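Local coordinates for RimK domain protein ATP-grasp (Sphaerobacter thermophilus, PDB 5I47) that probably acts as an ATP-grasp ligase that binds ATP and metal, perhaps adding glutamate to ribosomal protein S6 as RimK does, at residues 60-63 against 64-67; 83-86 against 87-91. One frame throughout, in Å; residues are numbered along the deposited sequence.

Contact 1 of 2, residues 60-63 against 64-67; sequences EATA and ERAV
The carboxylate of Glu64 is turned back so that one of its faces lies against the methyl of Thr62, CG2 standing 3.6 Å from Glu64 CD. Two torsions bring it there: chi1 of 55° sets CG between the backbone N and the carbonyl carbon, and the bend at chi2 (-96°) folds the acid back toward the helix start. Water 1 joins the two side chains, donating to Glu64 OE2 at 2.5 Å and lying 3.2 Å from Thr62 OG1. Were Glu64 cut back to an alanine, water 1 would probably lose its acceptor and the Thr62 methyl its cover on that side. Thr62 CG2 also meets Arg65 CG at 3.5 Å, the two side chains crossing nearly at a right angle. Arg65 CD then passes 3.2 Å from Glu60 O, and its NE reaches a salt bridge with Asp57. Thr62 holds the N-cap position, its side chain making no capping bond; its carbonyl O accepts Ala66 N at 3.3 Å (162° at the hydrogen) and, weakly, Arg65 N. The stretch thus carries strand 54-57 into helix 63-74, with Ala66 against helix 83-90 and Glu64 and Val67 packed on Ala166 and Leu134 of the second subunit.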
ATOM      1  N   GLU B  60      15.172   0.067  -5.455  1.00 30.37           N
ATOM      2  CA  GLU B  60      14.554   1.056  -4.582  1.00 31.97           C
ATOM      3  C   GLU B  60      13.290   0.477  -3.954  1.00 32.30           C
ATOM      4  O   GLU B  60      12.519  -0.230  -4.607  1.00 33.13           O
ATOM      5  CB  GLU B  60      14.229   2.321  -5.385  1.00 35.35           C
ATOM      6  CG  GLU B  60      13.664   3.485  -4.583  1.00 42.76           C
ATOM      7  CD  GLU B  60      12.886   4.472  -5.450  1.00 53.56           C
ATOM      8  OE1 GLU B  60      12.643   4.169  -6.643  1.00 57.60           O
ATOM      9  OE2 GLU B  60      12.504   5.549  -4.940  1.00 56.30           O
ATOM     10  N   ALA B  61      13.086   0.766  -2.673  1.00 30.80           N
ATOM     11  CA  ALA B  61      11.945   0.210  -1.957  1.00 30.31           C
ATOM     12  C   ALA B  61      10.658   0.883  -2.417  1.00 30.97           C
ATOM     13  O   ALA B  61      10.503   2.100  -2.275  1.00 36.01           O
ATOM     14  CB  ALA B  61      12.132   0.388  -0.455  1.00 29.65           C
ATOM     15  N   THR B  62       9.730   0.095  -2.959  1.00 36.60           N
ATOM     16  CA  THR B  62       8.421   0.599  -3.357  1.00 35.33           C
ATOM     17  C   THR B  62       7.359  -0.436  -3.008  1.00 32.17           C
ATOM     18  O   THR B  62       7.666  -1.544  -2.557  1.00 33.00           O
ATOM     19  CB  THR B  62       8.371   0.934  -4.847  1.00 40.11           C
ATOM     20  OG1 THR B  62       7.090   1.495  -5.155  1.00 53.79           O
ATOM     21  CG2 THR B  62       8.571  -0.322  -5.673  1.00 38.47           C
ATOM     22  N   ALA B  63       6.094  -0.068  -3.230  1.00 24.26           N
ATOM     23  CA  ALA B  63       4.989  -0.911  -2.792  1.00 23.71           C
ATOM     24  C   ALA B  63       4.995  -2.260  -3.498  1.00 28.16           C
ATOM     25  O   ALA B  63       4.774  -3.298  -2.863  1.00 32.79           O
ATOM     26  CB  ALA B  63       3.658  -0.195  -3.021  1.00 27.00           C
ATOM     27  N   GLU B  64       5.250  -2.276  -4.810  1.00 30.05           N
ATOM     28  CA  GLU B  64       5.181  -3.538  -5.537  1.00 32.50           C
ATOM     29  C   GLU B  64       6.369  -4.447  -5.248  1.00 28.84           C
ATOM     30  O   GLU B  64       6.274  -5.661  -5.465  1.00 27.51           O
ATOM     31  CB  GLU B  64       5.069  -3.294  -7.044  1.00 41.70           C
ATOM     32  CG  GLU B  64       6.152  -2.422  -7.632  1.00 59.69           C
ATOM     33  CD  GLU B  64       5.727  -0.970  -7.748  1.00 74.35           C
ATOM     34  OE1 GLU B  64       5.012  -0.480  -6.843  1.00 75.32           O
ATOM     35  OE2 GLU B  64       6.103  -0.323  -8.752  1.00 81.12           O
ATOM     36  N   ARG B  65       7.483  -3.905  -4.761  1.00 24.37           N
ATOM     37  CA  ARG B  65       8.582  -4.788  -4.396  1.00 26.31           C
ATOM     38  C   ARG B  65       8.335  -5.465  -3.057  1.00 25.38           C
ATOM     39  O   ARG B  65       8.800  -6.589  -2.844  1.00 32.52           O
ATOM     40  CB  ARG B  65       9.898  -4.016  -4.402  1.00 30.87           C
ATOM     41  CG  ARG B  65      10.203  -3.449  -5.782  1.00 38.35           C
ATOM     42  CD  ARG B  65      11.624  -2.988  -5.905  1.00 46.76           C
ATOM     43  NE  ARG B  65      12.536  -4.070  -6.266  1.00 51.12           N
ATOM     44  CZ  ARG B  65      12.999  -4.278  -7.496  1.00 45.08           C
ATOM     45  NH1 ARG B  65      12.628  -3.483  -8.489  1.00 33.33           N
ATOM     46  NH2 ARG B  65      13.838  -5.277  -7.730  1.00 45.35           N
ATOM     47  N   ALA B  66       7.596  -4.817  -2.154  1.00 23.44           N
ATOM     48  CA  ALA B  66       7.084  -5.529  -0.988  1.00 25.00           C
ATOM     49  C   ALA B  66       6.100  -6.610  -1.408  1.00 25.05           C
ATOM     50  O   ALA B  66       6.096  -7.707  -0.839  1.00 28.47           O
ATOM     51  CB  ALA B  66       6.427  -4.554  -0.013  1.00 21.98           C
ATOM     52  N   VAL B  67       5.268  -6.320  -2.413  1.00 26.53           N
ATOM     53  CA  VAL B  67       4.396  -7.340  -2.996  1.00 23.46           C
ATOM     54  C   VAL B  67       5.225  -8.479  -3.574  1.00 24.61           C
ATOM     55  O   VAL B  67       4.873  -9.657  -3.433  1.00 27.12           O
ATOM     56  CB  VAL B  67       3.479  -6.711  -4.065  1.00 22.34           C
ATOM     57  CG1 VAL B  67       2.879  -7.785  -4.960  1.00 21.80           C
ATOM     58  CG2 VAL B  67       2.377  -5.890  -3.410  1.00 23.12           C
TER
HETATM   59  O   HOH W   1       6.220   2.157  -8.171  1.00 50.14           O

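Contact 2 of 2, residues 83-86 against 87-91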
ATOM      1  N   ALA B  83       9.382  -9.384   3.435  1.00 21.24           N
ATOM      2  CA  ALA B  83       8.243  -8.603   2.958  1.00 19.27           C
ATOM      3  C   ALA B  83       7.846  -7.519   3.954  1.00 23.57           C
ATOM      4  O   ALA B  83       7.654  -6.354   3.581  1.00 29.48           O
ATOM      5  CB  ALA B  83       7.058  -9.526   2.670  1.00 15.67           C
ATOM      6  N   ALA B  84       7.737  -7.883   5.234  1.00 18.01           N
ATOM      7  CA  ALA B  84       7.275  -6.933   6.242  1.00 17.57           C
ATOM      8  C   ALA B  84       8.220  -5.747   6.370  1.00 17.42           C
ATOM      9  O   ALA B  84       7.772  -4.604   6.526  1.00 21.85           O
ATOM     10  CB  ALA B  84       7.117  -7.631   7.589  1.00 15.25           C
ATOM     11  N   THR B  85       9.531  -5.998   6.321  1.00 15.86           N
ATOM     12  CA  THR B  85      10.494  -4.903   6.352  1.00 16.20           C
ATOM     13  C   THR B  85      10.431  -4.084   5.068  1.00 19.56           C
ATOM     14  O   THR B  85      10.442  -2.848   5.111  1.00 22.30           O
ATOM     15  CB  THR B  85      11.901  -5.455   6.579  1.00 18.94           C
ATOM     16  OG1 THR B  85      11.955  -6.097   7.860  1.00 24.74           O
ATOM     17  CG2 THR B  85      12.927  -4.344   6.538  1.00 15.89           C
ATOM     18  N   ALA B  86      10.345  -4.757   3.918  1.00 20.17           N
ATOM     19  CA  ALA B  86      10.174  -4.047   2.656  1.00 21.14           C
ATOM     20  C   ALA B  86       8.931  -3.170   2.675  1.00 25.95           C
ATOM     21  O   ALA B  86       8.919  -2.102   2.054  1.00 30.93           O
ATOM     22  CB  ALA B  86      10.108  -5.043   1.499  1.00 19.62           C
ATOM     23  N   ARG B  87       7.881  -3.592   3.382  1.00 25.17           N
ATOM     24  CA  ARG B  87       6.696  -2.746   3.504  1.00 24.23           C
ATOM     25  C   ARG B  87       6.997  -1.484   4.309  1.00 26.36           C
ATOM     26  O   ARG B  87       6.504  -0.402   3.978  1.00 25.35           O
ATOM     27  CB  ARG B  87       5.542  -3.529   4.134  1.00 23.43           C
ATOM     28  CG  ARG B  87       4.525  -4.038   3.124  1.00 32.10           C
ATOM     29  CD  ARG B  87       3.398  -4.838   3.771  1.00 38.58           C
ATOM     30  NE  ARG B  87       3.639  -6.278   3.717  1.00 41.70           N
ATOM     31  CZ  ARG B  87       3.949  -7.026   4.772  1.00 40.28           C
ATOM     32  NH1 ARG B  87       4.039  -6.470   5.972  1.00 46.06           N
ATOM     33  NH2 ARG B  87       4.157  -8.328   4.628  1.00 32.84           N
ATOM     34  N   LEU B  88       7.808  -1.601   5.366  1.00 25.32           N
ATOM     35  CA  LEU B  88       8.154  -0.422   6.155  1.00 23.97           C
ATOM     36  C   LEU B  88       9.034   0.544   5.369  1.00 23.66           C
ATOM     37  O   LEU B  88       8.963   1.759   5.581  1.00 25.72           O
ATOM     38  CB  LEU B  88       8.849  -0.834   7.455  1.00 23.30           C
ATOM     39  CG  LEU B  88       8.002  -1.506   8.539  1.00 24.71           C
ATOM     40  CD1 LEU B  88       8.792  -1.618   9.820  1.00 22.61           C
ATOM     41  CD2 LEU B  88       6.711  -0.747   8.778  1.00 27.80           C
ATOM     42  N   LEU B  89       9.873   0.031   4.469  1.00 22.13           N
ATOM     43  CA  LEU B  89      10.665   0.917   3.626  1.00 22.93           C
ATOM     44  C   LEU B  89       9.807   1.575   2.552  1.00 22.62           C
ATOM     45  O   LEU B  89      10.090   2.703   2.138  1.00 23.98           O
ATOM     46  CB  LEU B  89      11.818   0.146   2.981  1.00 18.75           C
ATOM     47  CG  LEU B  89      12.694  -0.724   3.879  1.00 22.43           C
ATOM     48  CD1 LEU B  89      13.738  -1.462   3.056  1.00 21.59           C
ATOM     49  CD2 LEU B  89      13.359   0.115   4.945  1.00 26.37           C
ATOM     50  N   ALA B  90       8.759   0.893   2.096  1.00 24.85           N
ATOM     51  CA  ALA B  90       7.911   1.398   1.026  1.00 22.08           C
ATOM     52  C   ALA B  90       6.798   2.302   1.523  1.00 22.64           C
ATOM     53  O   ALA B  90       6.305   3.137   0.755  1.00 25.88           O
ATOM     54  CB  ALA B  90       7.294   0.230   0.253  1.00 18.46           C
ATOM     55  N   ASP B  91       6.401   2.163   2.783  1.00 26.21           N
ATOM     56  CA  ASP B  91       5.228   2.833   3.338  1.00 27.82           C
ATOM     57  C   ASP B  91       5.703   3.786   4.432  1.00 26.20           C
ATOM     58  O   ASP B  91       6.006   3.357   5.550  1.00 26.27           O
ATOM     59  CB  ASP B  91       4.236   1.802   3.873  1.00 29.49           C
ATOM     60  CG  ASP B  91       2.896   2.405   4.236  1.00 37.49           C
ATOM     61  OD1 ASP B  91       2.823   3.627   4.470  1.00 44.66           O
ATOM     62  OD2 ASP B  91       1.909   1.644   4.294  1.00 40.49           O
TER
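Arg87 folds back along its own helix and lays its guanidinium over the first turn, at Ala83 and Ala84. Backbone hydrogen bonding comes first: four successive i to i+4 bonds run from Arg87 N to Ala83 O (2.8 Å), Leu88 N to Ala84 O, Leu89 N to Thr85 O (3.0 Å) and Ala90 N to Ala86 O. The last is the most bent of the four, 137° at the hydrogen. Beyond it, Asp91 N makes a weak bond to Arg87 O, and Asp91 is where the chain leaves helical geometry.

The second kind is packing of the flat cation on backbone and methyls. A chi3 of -96° bends the arginine chain back, and one face of the group comes to lie over Ala83 O and Ala84 CA. NH1 approaches Ala84 CA to 3.3 Å, while NH2 stands 3.7 Å from Ala83 CB, so the two alanines leave room for the group to lie close to the helix.

The third kind is packing of aliphatic carbons on the carbonyl oxygens of the turn before. Leu89 CG, anti to its carbonyl carbon (chi1 -49°), sits 3.3 Å from Thr85 O, and Ala90 CB is 3.4 Å from Ala86 O. Outward, the aliphatic side chain of Leu88 turns to Ala94 and His98 of helix 92-101, whereas Ala83 and Ala86 rest on alanines of helix 63-74, small side chains that let the two helices come close.

Finally, Asp91 serves as N-cap of the next helix: its OD1 accepts a hydrogen bond from Ala94 N and a weaker one from Met93 N. One alpha-helix thus ends at an aspartate that is also the N-cap of the next, a tight helix-to-helix junction between 83-90 and 92-101.

In the fold
Contact 1 comes earlier along the chain, and contact 2 follows on the next helix; their centres lie 7 Å apart and their surfaces touch directly. The N-terminal turn of helix 63-74 meets the last turn of helix 83-90, with Thr62 C 3.3 Å from Ala90 CB. Just before it, Ala61 CB lies 3.5 Å from Leu89 CB. One turn further on, Ala66 CB meets the aliphatic part of Arg87, CG at 3.7 Å. Alanines supply much of this seam, which joins helix 63-74, following strand 54-57 of the parallel sheet, to helix 83-90. The contacts between the two are packing, alanine methyls set against backbone and aliphatic carbons.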